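Local coordinates for putative cell adhesion protein (Bacteroides eggerthii, PDB 4GPV) that probably serves as a FimA-type structural subunit of a pilus, assembling with other subunits into adhesive fibres on the bacterial surface, at residues D41-A45 against F155-Q161. Numbering follows the deposited sequence.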
ATOM      1  N   ASP A  41      11.347  -5.194   7.229  1.00 29.47           N
ATOM      2  CA  ASP A  41      11.585  -3.796   6.881  1.00 27.28           C
ATOM      3  C   ASP A  41      10.919  -2.970   7.993  1.00 32.65           C
ATOM      4  O   ASP A  41       9.710  -2.770   7.955  1.00 28.96           O
ATOM      5  CB  ASP A  41      11.013  -3.459   5.476  1.00 26.62           C
ATOM      6  CG  ASP A  41      11.165  -1.993   5.053  1.00 36.12           C
ATOM      7  OD1 ASP A  41      11.750  -1.199   5.830  1.00 36.31           O
ATOM      8  OD2 ASP A  41      10.703  -1.639   3.943  1.00 34.08           O
ATOM      9  N   THR A  42      11.700  -2.541   8.997  1.00 31.70           N
ATOM     10  CA  THR A  42      11.154  -1.799  10.132  1.00 32.26           C
ATOM     11  C   THR A  42      11.072  -0.330   9.742  1.00 36.79           C
ATOM     12  O   THR A  42      12.075   0.292   9.404  1.00 36.90           O
ATOM     13  CB  THR A  42      11.954  -2.082  11.407  1.00 40.04           C
ATOM     14  OG1 THR A  42      11.968  -3.497  11.603  1.00 36.70           O
ATOM     15  CG2 THR A  42      11.334  -1.424  12.643  1.00 42.83           C
ATOM     16  N   GLU A  43       9.857   0.214   9.791  1.00 33.05           N
ATOM     17  CA  GLU A  43       9.561   1.580   9.388  1.00 33.20           C
ATOM     18  C   GLU A  43       9.123   2.419  10.591  1.00 38.17           C
ATOM     19  O   GLU A  43       8.056   2.155  11.160  1.00 37.18           O
ATOM     20  CB  GLU A  43       8.439   1.530   8.341  1.00 34.30           C
ATOM     21  CG  GLU A  43       8.018   2.863   7.744  1.00 43.68           C
ATOM     22  CD  GLU A  43       8.528   3.164   6.347  1.00 42.41           C
ATOM     23  OE1 GLU A  43       9.081   2.252   5.686  1.00 29.75           O
ATOM     24  OE2 GLU A  43       8.323   4.313   5.895  1.00 39.43           O
ATOM     25  N   ASP A  44       9.907   3.443  10.943  1.00 36.60           N
ATOM     26  CA  ASP A  44       9.531   4.373  12.008  1.00 37.59           C
ATOM     27  C   ASP A  44       8.406   5.207  11.446  1.00 42.68           C
ATOM     28  O   ASP A  44       8.609   5.961  10.491  1.00 46.28           O
ATOM     29  CB  ASP A  44      10.726   5.224  12.477  1.00 41.36           C
ATOM     30  CG  ASP A  44      11.614   4.482  13.445  1.00 58.06           C
ATOM     31  OD1 ASP A  44      11.202   4.311  14.614  1.00 61.07           O
ATOM     32  OD2 ASP A  44      12.721   4.066  13.034  1.00 68.13           O
ATOM     33  N   ALA A  45       7.194   4.932  11.905  1.00 35.93           N
ATOM     34  CA  ALA A  45       6.008   5.575  11.368  1.00 33.87           C
ATOM     35  C   ALA A  45       5.438   6.536  12.354  1.00 34.02           C
ATOM     36  O   ALA A  45       5.101   6.165  13.479  1.00 34.25           O
ATOM     37  CB  ALA A  45       4.970   4.534  10.989  1.00 33.78           C
ATOM     38  N   PHE A 155       0.440  -1.525   9.230  1.00 19.31           N
ATOM     39  CA  PHE A 155       0.132  -0.695   8.056  1.00 18.68           C
ATOM     40  C   PHE A 155      -1.027  -1.263   7.296  1.00 20.95           C
ATOM     41  O   PHE A 155      -1.111  -2.478   7.113  1.00 21.19           O
ATOM     42  CB  PHE A 155       1.332  -0.627   7.099  1.00 19.18           C
ATOM     43  CG  PHE A 155       2.519   0.106   7.659  1.00 20.34           C
ATOM     44  CD1 PHE A 155       2.430   1.464   7.988  1.00 20.47           C
ATOM     45  CD2 PHE A 155       3.739  -0.546   7.839  1.00 21.02           C
ATOM     46  CE1 PHE A 155       3.542   2.144   8.503  1.00 20.47           C
ATOM     47  CE2 PHE A 155       4.856   0.146   8.329  1.00 23.13           C
ATOM     48  CZ  PHE A 155       4.740   1.479   8.676  1.00 20.82           C
ATOM     49  N   VAL A 156      -1.884  -0.381   6.769  1.00 17.02           N
ATOM     50  CA  VAL A 156      -2.999  -0.796   5.919  1.00 17.65           C
ATOM     51  C   VAL A 156      -2.452  -1.089   4.516  1.00 20.54           C
ATOM     52  O   VAL A 156      -2.983  -1.954   3.825  1.00 23.07           O
ATOM     53  CB  VAL A 156      -4.072   0.334   5.903  1.00 20.66           C
ATOM     54  CG1 VAL A 156      -5.160   0.080   4.848  1.00 20.54           C
ATOM     55  CG2 VAL A 156      -4.680   0.500   7.289  1.00 20.47           C
ATOM     56  N   ALA A 157      -1.472  -0.302   4.081  1.00 17.00           N
ATOM     57  CA  ALA A 157      -0.859  -0.449   2.756  1.00 16.39           C
ATOM     58  C   ALA A 157       0.298  -1.469   2.733  1.00 18.92           C
ATOM     59  O   ALA A 157       0.745  -1.980   3.764  1.00 19.02           O
ATOM     60  CB  ALA A 157      -0.344   0.910   2.295  1.00 17.01           C
ATOM     61  N   ALA A 158       0.802  -1.705   1.514  1.00 17.21           N
ATOM     62  CA  ALA A 158       2.029  -2.413   1.191  1.00 17.75           C
ATOM     63  C   ALA A 158       2.971  -1.393   0.560  1.00 19.86           C
ATOM     64  O   ALA A 158       2.515  -0.359   0.036  1.00 17.87           O
ATOM     65  CB  ALA A 158       1.735  -3.565   0.211  1.00 18.55           C
ATOM     66  N   LYS A 159       4.255  -1.683   0.544  1.00 16.43           N
ATOM     67  CA  LYS A 159       5.241  -0.814  -0.063  1.00 14.55           C
ATOM     68  C   LYS A 159       5.978  -1.600  -1.146  1.00 18.85           C
ATOM     69  O   LYS A 159       6.332  -2.769  -0.919  1.00 17.93           O
ATOM     70  CB  LYS A 159       6.220  -0.339   1.028  1.00 17.45           C
ATOM     71  CG  LYS A 159       7.280   0.634   0.545  1.00 21.05           C
ATOM     72  CD  LYS A 159       8.051   1.193   1.755  1.00 25.71           C
ATOM     73  CE  LYS A 159       9.412   0.625   1.955  1.00 41.80           C
ATOM     74  NZ  LYS A 159      10.075   1.225   3.151  1.00 30.51           N
ATOM     75  N   ILE A 160       6.209  -0.963  -2.301  1.00 16.52           N
ATOM     76  CA  ILE A 160       6.947  -1.612  -3.405  1.00 15.66           C
ATOM     77  C   ILE A 160       8.145  -0.732  -3.735  1.00 21.51           C
ATOM     78  O   ILE A 160       7.940   0.421  -4.082  1.00 19.65           O
ATOM     79  CB  ILE A 160       6.033  -1.831  -4.646  1.00 17.51           C
ATOM     80  CG1 ILE A 160       4.836  -2.752  -4.297  1.00 18.74           C
ATOM     81  CG2 ILE A 160       6.857  -2.426  -5.838  1.00 19.35           C
ATOM     82  CD1 ILE A 160       3.736  -2.744  -5.374  1.00 17.63           C
ATOM     83  N   GLN A 161       9.378  -1.279  -3.676  1.00 17.94           N
ATOM     84  CA  GLN A 161      10.594  -0.530  -4.010  1.00 18.39           C
ATOM     85  C   GLN A 161      11.177  -1.085  -5.290  1.00 20.61           C
ATOM     86  O   GLN A 161      11.165  -2.301  -5.474  1.00 19.92           O
ATOM     87  CB  GLN A 161      11.653  -0.666  -2.893  1.00 20.22           C
ATOM     88  CG  GLN A 161      11.347   0.205  -1.686  1.00 36.95           C
ATOM     89  CD  GLN A 161      12.289  -0.085  -0.546  1.00 40.90           C
ATOM     90  OE1 GLN A 161      12.174  -1.098   0.150  1.00 39.03           O
ATOM     91  NE2 GLN A 161      13.245   0.796  -0.348  1.00 42.63           N
TER
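Beginning at F155, the ring reaches across to strand 41-45 and meets it at two points: A45 CB lies near the ring plane, 3.7 Å from F155 CE1 at the edge, and the aliphatic part of E43 approaches from an oblique direction, its CG 3.7 Å from F155 CZ. W338 stacks on the same ring, and M133 touches both F155 and A45, so the apolar end of the contact is enclosed by two further strands. After F155 the backbone turns at V156, where strand 146-169 is interrupted, and then runs on to K159, which points back toward strand 41-45. Its nearly extended chain, kinked at chi3 (104°), places NZ between two carboxylates, donating to D41 OD2 at 3.0 Å and to E43 OE1 at 2.9 Å. D41 and E43 can share the ammonium because they are two residues apart in a β-strand and project from the same side. The buried lysine is thus held by two partly exposed carboxylates, each with a second partner: S298 OG for D41 OD2, W338 NE1 for E43 OE1. The axes of 41-45 and 158-161 come no closer than 11.1 Å and are inclined at 111°, too distant and too steep for backbone pairing; strand 40-46 instead pairs in parallel with 329-343. The arrangement is a partly buried side-chain contact between two non-paired strands, 40-46 and 146-169, of one mixed sheet, combining an apolar patch covered by W338 with a D41-K159-E43 salt-bridge network, in the β-rich fold of a FimA-like fimbrial subunit.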